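Local coordinates for protein viral CASP8 and FADD-like apoptosis regulator (Molluscum contagiosum virus subtype 1, PDB 2BBR) that blocks death-receptor-induced apoptosis by interfering with caspase-8 recruitment and activation at the death-inducing signalling complex, and suppresses host NF-kappa-B activation, at residues L27-C32 with M63-L67. Residues are numbered along the deposited sequence; the frame is centred on the assembly and turned at random.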
loop_
_atom_site.group_PDB
_atom_site.type_symbol
_atom_site.label_atom_id
_atom_site.label_comp_id
_atom_site.label_asym_id
_atom_site.label_seq_id
_atom_site.Cartn_x
_atom_site.Cartn_y
_atom_site.Cartn_z
ATOM N N LEU A 27 -4.774 0.404 -5.671
ATOM C CA LEU A 27 -3.948 0.759 -4.528
ATOM C C LEU A 27 -4.585 0.279 -3.228
ATOM O O LEU A 27 -3.897 -0.239 -2.351
ATOM C CB LEU A 27 -3.719 2.274 -4.472
ATOM C CG LEU A 27 -3.028 2.886 -5.694
ATOM C CD1 LEU A 27 -2.812 4.372 -5.475
ATOM C CD2 LEU A 27 -1.699 2.191 -5.935
ATOM N N LEU A 28 -5.898 0.446 -3.100
ATOM C CA LEU A 28 -6.569 0.001 -1.888
ATOM C C LEU A 28 -6.533 -1.516 -1.780
ATOM O O LEU A 28 -6.321 -2.059 -0.698
ATOM C CB LEU A 28 -8.014 0.499 -1.852
ATOM C CG LEU A 28 -8.196 2.011 -1.702
ATOM C CD1 LEU A 28 -9.662 2.313 -1.430
ATOM C CD2 LEU A 28 -7.336 2.529 -0.554
ATOM N N LEU A 29 -6.742 -2.207 -2.895
ATOM C CA LEU A 29 -6.696 -3.662 -2.869
ATOM C C LEU A 29 -5.316 -4.121 -2.403
ATOM O O LEU A 29 -5.196 -5.082 -1.647
ATOM C CB LEU A 29 -7.015 -4.242 -4.249
ATOM C CG LEU A 29 -8.498 -4.278 -4.626
ATOM C CD1 LEU A 29 -8.654 -4.785 -6.047
ATOM C CD2 LEU A 29 -9.253 -5.178 -3.656
ATOM N N PHE A 30 -4.274 -3.425 -2.846
ATOM C CA PHE A 30 -2.913 -3.761 -2.442
ATOM C C PHE A 30 -2.749 -3.535 -0.936
ATOM O O PHE A 30 -2.177 -4.367 -0.230
ATOM C CB PHE A 30 -1.913 -2.901 -3.216
ATOM C CG PHE A 30 -0.494 -3.047 -2.747
ATOM C CD1 PHE A 30 0.313 -4.086 -3.204
ATOM C CD2 PHE A 30 0.038 -2.141 -1.841
ATOM C CE1 PHE A 30 1.637 -4.213 -2.760
ATOM C CE2 PHE A 30 1.349 -2.262 -1.395
ATOM C CZ PHE A 30 2.152 -3.298 -1.855
ATOM N N LEU A 31 -3.260 -2.411 -0.442
ATOM C CA LEU A 31 -3.164 -2.110 0.984
ATOM C C LEU A 31 -3.844 -3.185 1.828
ATOM O O LEU A 31 -3.438 -3.446 2.965
ATOM C CB LEU A 31 -3.805 -0.751 1.292
ATOM C CG LEU A 31 -3.054 0.507 0.850
ATOM C CD1 LEU A 31 -3.888 1.733 1.185
ATOM C CD2 LEU A 31 -1.693 0.578 1.540
ATOM N N CYS A 32 -4.878 -3.804 1.262
ATOM C CA CYS A 32 -5.638 -4.845 1.950
ATOM C C CYS A 32 -5.165 -6.252 1.609
ATOM O O CYS A 32 -5.815 -7.226 1.980
ATOM C CB CYS A 32 -7.121 -4.745 1.581
ATOM S SG CYS A 32 -7.921 -3.197 2.020
ATOM N N MET A 63 -6.327 5.115 4.625
ATOM C CA MET A 63 -6.446 4.777 3.214
ATOM C C MET A 63 -6.590 6.033 2.370
ATOM O O MET A 63 -5.894 6.199 1.370
ATOM C CB MET A 63 -7.654 3.878 2.973
ATOM C CG MET A 63 -7.507 2.483 3.531
ATOM S SD MET A 63 -8.989 1.520 3.239
ATOM C CE MET A 63 -8.594 0.024 4.139
ATOM N N LEU A 64 -7.496 6.919 2.771
ATOM C CA LEU A 64 -7.706 8.148 2.012
ATOM C C LEU A 64 -6.463 9.034 2.016
ATOM O O LEU A 64 -6.142 9.670 1.013
ATOM C CB LEU A 64 -8.915 8.915 2.559
ATOM C CG LEU A 64 -10.264 8.202 2.392
ATOM C CD1 LEU A 64 -11.362 9.020 3.057
ATOM C CD2 LEU A 64 -10.561 7.995 0.912
ATOM N N TYR A 65 -5.763 9.080 3.145
ATOM C CA TYR A 65 -4.553 9.885 3.228
ATOM C C TYR A 65 -3.496 9.360 2.257
ATOM O O TYR A 65 -2.884 10.126 1.512
ATOM C CB TYR A 65 -3.990 9.854 4.646
ATOM C CG TYR A 65 -2.765 10.723 4.811
ATOM C CD1 TYR A 65 -2.884 12.075 5.124
ATOM C CD2 TYR A 65 -1.484 10.203 4.609
ATOM C CE1 TYR A 65 -1.761 12.891 5.230
ATOM C CE2 TYR A 65 -0.355 11.013 4.712
ATOM C CZ TYR A 65 -0.505 12.356 5.023
ATOM O OH TYR A 65 0.607 13.165 5.118
ATOM N N VAL A 66 -3.286 8.047 2.267
ATOM C CA VAL A 66 -2.304 7.438 1.382
ATOM C C VAL A 66 -2.650 7.707 -0.083
ATOM O O VAL A 66 -1.758 7.876 -0.912
ATOM C CB VAL A 66 -2.205 5.912 1.638
ATOM C CG1 VAL A 66 -1.313 5.256 0.594
ATOM C CG2 VAL A 66 -1.644 5.661 3.033
ATOM N N LEU A 67 -3.943 7.756 -0.395
ATOM C CA LEU A 67 -4.405 8.023 -1.758
ATOM C C LEU A 67 -4.386 9.521 -2.049
ATOM O O LEU A 67 -4.691 9.952 -3.162
ATOM C CB LEU A 67 -5.831 7.499 -1.961
ATOM C CG LEU A 67 -6.087 5.991 -1.948
ATOM C CD1 LEU A 67 -7.574 5.727 -2.125
ATOM C CD2 LEU A 67 -5.297 5.326 -3.060
#
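L28 and M63 have the nearest CA atoms across the segments, 7.0 Å apart, while the CA atoms of L27 and L67 lie 7.8 Å apart. The segments cover the C-terminal turns of helices 22-31 and 57-66 and the first residue beyond each, and each still has an i to i+4 bond: C32 N to L28 O, and L67 N to M63 O. The contact itself is made by apolar side chains.

L28 and L67 pack closely. Their side chains meet at about a right angle, so that CD1 of L67 rests against both CG and CD2 of L28, the closer being CD2 at 3.6 Å. L67 is forked, and its other methyl, CD2, turns to L27, lying 3.6 Å from CD1 and nearly as close to CB; one leucine thus bridges two consecutive residues of the facing helix. CD2 of L28 also packs on CB of M63, 3.8 Å away. M63, extended beyond CG (chi2 178°), is long and unbranched enough to run past L28 and set its CE 3.9 Å from SG of C32, a small residue just past the end of helix 22-31. CD1 of L31 lies farther off, 4.4 Å from CG1 of V66 and equally far from CG of M63.

The contact thus joins helices 22-31 and 57-66 of the first death effector domain, on the side that meets the second. L20 adds to the packing on L28, whereas L31 and V66 both reach V101 of helix 95-104, and L27 touches V137 of helix 136-145, so the same helix pair also packs against the second death effector domain.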